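Local coordinates for protein mitochondrial enolase superfamily member 1 (Homo sapiens, PDB 4A35) that dehydrates L-fuconate to 2-keto-3-deoxy-L-fuconate in L-fucose breakdown, using one magnesium ion per subunit to stabilise the enediolate intermediate, at residues 275-289 against 313-327. Residues are numbered along the deposited sequence; the frame is centred on the assembly and turned at random.
With MG (magnesium ion), chain B.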
# COMPACT_ATOMS: atom_id res chain seq x y z
N TRP A 275 -19.52 -9.12 -15.95
CA TRP A 275 -18.17 -8.73 -15.68
C TRP A 275 -17.42 -9.82 -14.93
O TRP A 275 -18.02 -10.73 -14.30
CB TRP A 275 -18.10 -7.41 -14.87
CG TRP A 275 -18.50 -7.42 -13.42
CD1 TRP A 275 -17.88 -8.09 -12.39
CD2 TRP A 275 -19.41 -6.50 -12.80
NE1 TRP A 275 -18.46 -7.73 -11.18
CE2 TRP A 275 -19.38 -6.74 -11.40
CE3 TRP A 275 -20.28 -5.49 -13.30
CZ2 TRP A 275 -20.15 -6.00 -10.48
CZ3 TRP A 275 -21.06 -4.78 -12.40
CH2 TRP A 275 -20.97 -5.01 -11.01
N ILE A 276 -16.09 -9.71 -15.03
CA ILE A 276 -15.14 -10.47 -14.20
C ILE A 276 -14.48 -9.44 -13.29
O ILE A 276 -13.85 -8.46 -13.77
CB ILE A 276 -14.10 -11.38 -14.95
CG1 ILE A 276 -13.15 -12.00 -13.86
CG2 ILE A 276 -13.24 -10.58 -15.97
CD1 ILE A 276 -13.85 -13.09 -12.87
N GLU A 277 -14.66 -9.64 -11.98
CA GLU A 277 -14.16 -8.71 -10.99
C GLU A 277 -12.79 -9.21 -10.42
O GLU A 277 -12.62 -10.40 -10.14
CB GLU A 277 -15.22 -8.57 -9.89
CG GLU A 277 -14.81 -7.70 -8.70
CD GLU A 277 -15.99 -7.53 -7.75
OE1 GLU A 277 -17.14 -7.62 -8.24
OE2 GLU A 277 -15.79 -7.19 -6.55
N GLU A 278 -11.85 -8.25 -10.20
CA GLU A 278 -10.52 -8.49 -9.68
C GLU A 278 -9.86 -9.74 -10.32
O GLU A 278 -9.47 -10.67 -9.60
CB GLU A 278 -10.53 -8.61 -8.15
CG GLU A 278 -10.85 -7.29 -7.47
CD GLU A 278 -10.19 -7.29 -6.11
OE1 GLU A 278 -10.65 -8.07 -5.23
OE2 GLU A 278 -9.22 -6.53 -5.92
N PRO A 279 -9.74 -9.81 -11.66
CA PRO A 279 -9.09 -11.00 -12.26
C PRO A 279 -7.63 -11.17 -11.81
O PRO A 279 -7.13 -12.28 -11.80
CB PRO A 279 -9.19 -10.74 -13.77
CG PRO A 279 -9.23 -9.19 -13.89
CD PRO A 279 -10.15 -8.84 -12.71
N THR A 280 -6.94 -10.07 -11.40
CA THR A 280 -5.55 -10.21 -10.99
C THR A 280 -5.28 -9.22 -9.84
O THR A 280 -6.25 -8.64 -9.28
CB THR A 280 -4.59 -10.03 -12.20
OG1 THR A 280 -3.31 -10.49 -11.82
CG2 THR A 280 -4.51 -8.55 -12.73
N SER A 281 -4.00 -9.07 -9.50
CA SER A 281 -3.50 -8.15 -8.44
C SER A 281 -4.22 -6.76 -8.54
O SER A 281 -4.28 -6.19 -9.64
CB SER A 281 -2.00 -7.98 -8.57
OG SER A 281 -1.57 -6.85 -7.82
N PRO A 282 -4.67 -6.20 -7.39
CA PRO A 282 -5.37 -4.89 -7.40
C PRO A 282 -4.41 -3.75 -7.77
O PRO A 282 -4.87 -2.66 -8.04
CB PRO A 282 -5.86 -4.76 -5.95
CG PRO A 282 -4.76 -5.45 -5.15
CD PRO A 282 -4.55 -6.70 -6.00
N ASP A 283 -3.08 -4.02 -7.76
CA ASP A 283 -2.06 -3.03 -8.19
C ASP A 283 -1.76 -3.09 -9.69
O ASP A 283 -1.04 -2.23 -10.22
CB ASP A 283 -0.72 -3.30 -7.48
CG ASP A 283 -0.75 -3.16 -5.98
OD1 ASP A 283 -1.30 -2.15 -5.49
OD2 ASP A 283 -0.18 -4.03 -5.30
N ASP A 284 -2.22 -4.16 -10.38
CA ASP A 284 -1.75 -4.32 -11.75
C ASP A 284 -2.69 -3.62 -12.72
O ASP A 284 -3.60 -4.23 -13.28
CB ASP A 284 -1.61 -5.80 -12.07
CG ASP A 284 -0.67 -6.07 -13.24
OD1 ASP A 284 -0.28 -5.07 -13.97
OD2 ASP A 284 -0.32 -7.24 -13.43
N ILE A 285 -2.43 -2.35 -12.95
CA ILE A 285 -3.19 -1.50 -13.89
C ILE A 285 -3.02 -2.07 -15.30
O ILE A 285 -4.02 -2.28 -16.00
CB ILE A 285 -2.71 -0.03 -13.82
CG1 ILE A 285 -3.00 0.58 -12.42
CG2 ILE A 285 -3.29 0.84 -14.95
CD1 ILE A 285 -1.75 1.35 -11.85
N LEU A 286 -1.74 -2.26 -15.73
CA LEU A 286 -1.46 -2.75 -17.07
C LEU A 286 -2.04 -4.15 -17.27
O LEU A 286 -2.54 -4.45 -18.39
CB LEU A 286 0.05 -2.74 -17.39
CG LEU A 286 0.79 -1.36 -17.21
CD1 LEU A 286 2.28 -1.48 -17.65
CD2 LEU A 286 0.11 -0.25 -17.99
N GLY A 287 -2.02 -4.94 -16.21
CA GLY A 287 -2.59 -6.29 -16.23
C GLY A 287 -4.09 -6.31 -16.47
O GLY A 287 -4.59 -7.10 -17.29
N HIS A 288 -4.81 -5.43 -15.76
CA HIS A 288 -6.26 -5.31 -15.94
C HIS A 288 -6.58 -4.87 -17.37
O HIS A 288 -7.48 -5.47 -18.00
CB HIS A 288 -6.89 -4.37 -14.90
CG HIS A 288 -7.19 -5.07 -13.60
ND1 HIS A 288 -6.21 -5.27 -12.65
CD2 HIS A 288 -8.35 -5.61 -13.16
CE1 HIS A 288 -6.81 -5.92 -11.64
NE2 HIS A 288 -8.08 -6.14 -11.90
N ALA A 289 -5.79 -3.90 -17.93
CA ALA A 289 -5.98 -3.48 -19.32
C ALA A 289 -5.70 -4.64 -20.29
O ALA A 289 -6.44 -4.81 -21.24
CB ALA A 289 -5.08 -2.28 -19.64
N ILE A 313 -4.07 5.00 -8.19
CA ILE A 313 -4.31 3.73 -8.86
C ILE A 313 -5.56 3.88 -9.71
O ILE A 313 -5.52 3.47 -10.86
CB ILE A 313 -4.43 2.53 -7.85
CG1 ILE A 313 -3.11 2.40 -6.94
CG2 ILE A 313 -4.66 1.20 -8.65
CD1 ILE A 313 -1.79 2.03 -7.81
N PHE A 314 -6.67 4.41 -9.15
CA PHE A 314 -7.88 4.59 -9.98
C PHE A 314 -7.61 5.50 -11.20
O PHE A 314 -8.12 5.24 -12.29
CB PHE A 314 -9.02 5.15 -9.15
CG PHE A 314 -9.74 4.05 -8.38
CD1 PHE A 314 -10.39 3.00 -9.05
CD2 PHE A 314 -9.78 4.08 -7.00
CE1 PHE A 314 -11.09 2.01 -8.33
CE2 PHE A 314 -10.50 3.10 -6.28
CZ PHE A 314 -11.14 2.08 -6.95
N LYS A 315 -6.85 6.56 -11.02
CA LYS A 315 -6.54 7.45 -12.13
C LYS A 315 -5.90 6.67 -13.28
O LYS A 315 -6.33 6.80 -14.42
CB LYS A 315 -5.63 8.61 -11.69
CG LYS A 315 -5.11 9.44 -12.90
CD LYS A 315 -4.11 10.48 -12.45
CE LYS A 315 -2.69 9.91 -12.19
NZ LYS A 315 -1.66 11.00 -12.27
N GLN A 316 -4.93 5.83 -12.97
CA GLN A 316 -4.22 5.06 -14.02
C GLN A 316 -5.10 4.00 -14.62
O GLN A 316 -5.02 3.78 -15.82
CB GLN A 316 -2.93 4.45 -13.46
CG GLN A 316 -1.91 5.59 -13.08
CD GLN A 316 -0.80 4.90 -12.32
OE1 GLN A 316 0.17 4.48 -12.93
NE2 GLN A 316 -0.99 4.68 -11.00
N LEU A 317 -6.00 3.37 -13.80
CA LEU A 317 -6.97 2.40 -14.36
C LEU A 317 -7.86 3.06 -15.43
O LEU A 317 -8.14 2.47 -16.47
CB LEU A 317 -7.88 1.82 -13.23
CG LEU A 317 -7.15 0.85 -12.26
CD1 LEU A 317 -8.04 0.60 -11.00
CD2 LEU A 317 -6.78 -0.51 -12.99
N LEU A 318 -8.25 4.32 -15.18
CA LEU A 318 -9.08 5.10 -16.12
C LEU A 318 -8.20 5.51 -17.33
O LEU A 318 -8.63 5.40 -18.46
CB LEU A 318 -9.68 6.31 -15.41
CG LEU A 318 -10.80 5.94 -14.36
CD1 LEU A 318 -11.11 7.12 -13.47
CD2 LEU A 318 -12.06 5.42 -15.08
N GLN A 319 -6.98 6.01 -17.07
CA GLN A 319 -6.03 6.43 -18.13
C GLN A 319 -5.73 5.30 -19.14
O GLN A 319 -5.75 5.54 -20.35
CB GLN A 319 -4.73 6.95 -17.55
CG GLN A 319 -4.89 8.33 -16.97
CD GLN A 319 -3.63 8.78 -16.27
OE1 GLN A 319 -3.03 8.03 -15.49
NE2 GLN A 319 -3.16 9.98 -16.60
N ALA A 320 -5.48 4.08 -18.61
CA ALA A 320 -5.15 2.92 -19.40
C ALA A 320 -6.38 2.22 -19.98
O ALA A 320 -6.20 1.19 -20.63
CB ALA A 320 -4.31 1.93 -18.58
N LYS A 321 -7.63 2.71 -19.67
CA LYS A 321 -8.89 2.07 -20.11
C LYS A 321 -8.88 0.58 -19.68
O LYS A 321 -9.20 -0.33 -20.44
CB LYS A 321 -9.12 2.24 -21.64
CG LYS A 321 -9.09 3.67 -22.07
CD LYS A 321 -9.55 3.77 -23.52
CE LYS A 321 -9.74 5.21 -23.87
NZ LYS A 321 -10.17 5.35 -25.29
N ALA A 322 -8.48 0.35 -18.44
CA ALA A 322 -8.25 -0.98 -17.88
C ALA A 322 -9.51 -1.61 -17.33
O ALA A 322 -9.47 -2.77 -16.94
CB ALA A 322 -7.19 -0.87 -16.76
N LEU A 323 -10.63 -0.86 -17.23
CA LEU A 323 -11.81 -1.45 -16.58
C LEU A 323 -13.12 -0.90 -17.21
O LEU A 323 -13.17 0.25 -17.65
CB LEU A 323 -11.77 -1.22 -15.04
CG LEU A 323 -12.07 0.21 -14.46
CD1 LEU A 323 -11.82 0.24 -12.94
CD2 LEU A 323 -11.26 1.34 -15.16
N GLN A 324 -14.15 -1.72 -17.23
CA GLN A 324 -15.47 -1.31 -17.74
C GLN A 324 -16.37 -0.86 -16.58
O GLN A 324 -17.37 -0.17 -16.81
CB GLN A 324 -16.14 -2.45 -18.53
CG GLN A 324 -15.55 -2.65 -19.94
CD GLN A 324 -14.05 -2.91 -19.96
OE1 GLN A 324 -13.54 -3.90 -19.41
NE2 GLN A 324 -13.28 -1.98 -20.53
N PHE A 325 -16.07 -1.31 -15.34
CA PHE A 325 -16.87 -0.99 -14.13
C PHE A 325 -15.91 -0.70 -13.01
O PHE A 325 -14.99 -1.50 -12.74
CB PHE A 325 -17.78 -2.16 -13.73
CG PHE A 325 -18.63 -2.69 -14.87
CD1 PHE A 325 -18.15 -3.70 -15.71
CD2 PHE A 325 -19.94 -2.24 -15.05
CE1 PHE A 325 -18.97 -4.26 -16.72
CE2 PHE A 325 -20.75 -2.78 -16.06
CZ PHE A 325 -20.25 -3.78 -16.89
N LEU A 326 -16.08 0.48 -12.42
CA LEU A 326 -15.13 0.93 -11.37
C LEU A 326 -15.77 0.73 -10.03
O LEU A 326 -16.81 1.30 -9.75
CB LEU A 326 -14.76 2.40 -11.67
CG LEU A 326 -13.63 2.99 -10.78
CD1 LEU A 326 -12.93 4.14 -11.51
CD2 LEU A 326 -14.21 3.50 -9.43
N GLN A 327 -15.08 -0.01 -9.15
CA GLN A 327 -15.70 -0.33 -7.86
C GLN A 327 -15.06 0.44 -6.71
O GLN A 327 -14.07 -0.00 -6.15
CB GLN A 327 -15.61 -1.86 -7.63
CG GLN A 327 -16.31 -2.54 -8.86
CD GLN A 327 -16.16 -3.99 -8.90
OE1 GLN A 327 -15.03 -4.51 -8.90
NE2 GLN A 327 -17.30 -4.67 -8.96
MG MG B . -15.03 -8.40 -4.92
O HOH W 1 -13.24 -8.89 -5.52
O HOH W 2 -14.55 -9.44 -2.79
O HOH W 3 -16.64 -8.26 -3.81
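Three donors grip OE1 of E277: the amide of Q327, the indole of W275 and, in a salt bridge, K221. Q327 NE2 stands 3.0 Å from E277 OE1 and comes down on it from above the carboxylate plane, while W275 NE1 reaches E277 OE1 at 3.2 Å along the anti lone pair. The other oxygen, E277 OE2, binds magnesium at 2.2 Å; D251, E306 and three waters complete the coordination. E277 runs out nearly straight, CG opposite the backbone N (chi1 176°), and so delivers its carboxylate to the metal. The Q327 amide stands almost upright to the indole, its NE2 3.5 Å from W275 CZ2.

Behind this polar cluster, W275 CE3 sits over the centre of one face of the F325 ring, with the two planes inclined at 49°. Trimming F325 to an alanine would probably leave a gap beside the indole and let W275 shift, slackening its hold on E277.

At the other end, helix 285-295 packs against helix 311-319 and the turn that follows it. I285 touches L317 on the helix, sends CG2 to A320 CB, just past the helix end, at 3.9 Å, and lays CD1 against the side chain of Q316, whose NE2 reaches D283 O of the second subunit. Just beyond the Schellman motif at K321, A322 CB packs 3.8 Å from A289 CB, a fit between small residues that lets the two backbones come close.

In the parallel barrel of the enolase superfamily, strand 301-304 lies between strands 275-277 and 325-326; W275, F325 and Q327 meet past it, W275 and Q327 also touching A303. Three donors on OE1 probably fix the rotation of the E277 carboxylate and leave OE2 aimed at magnesium.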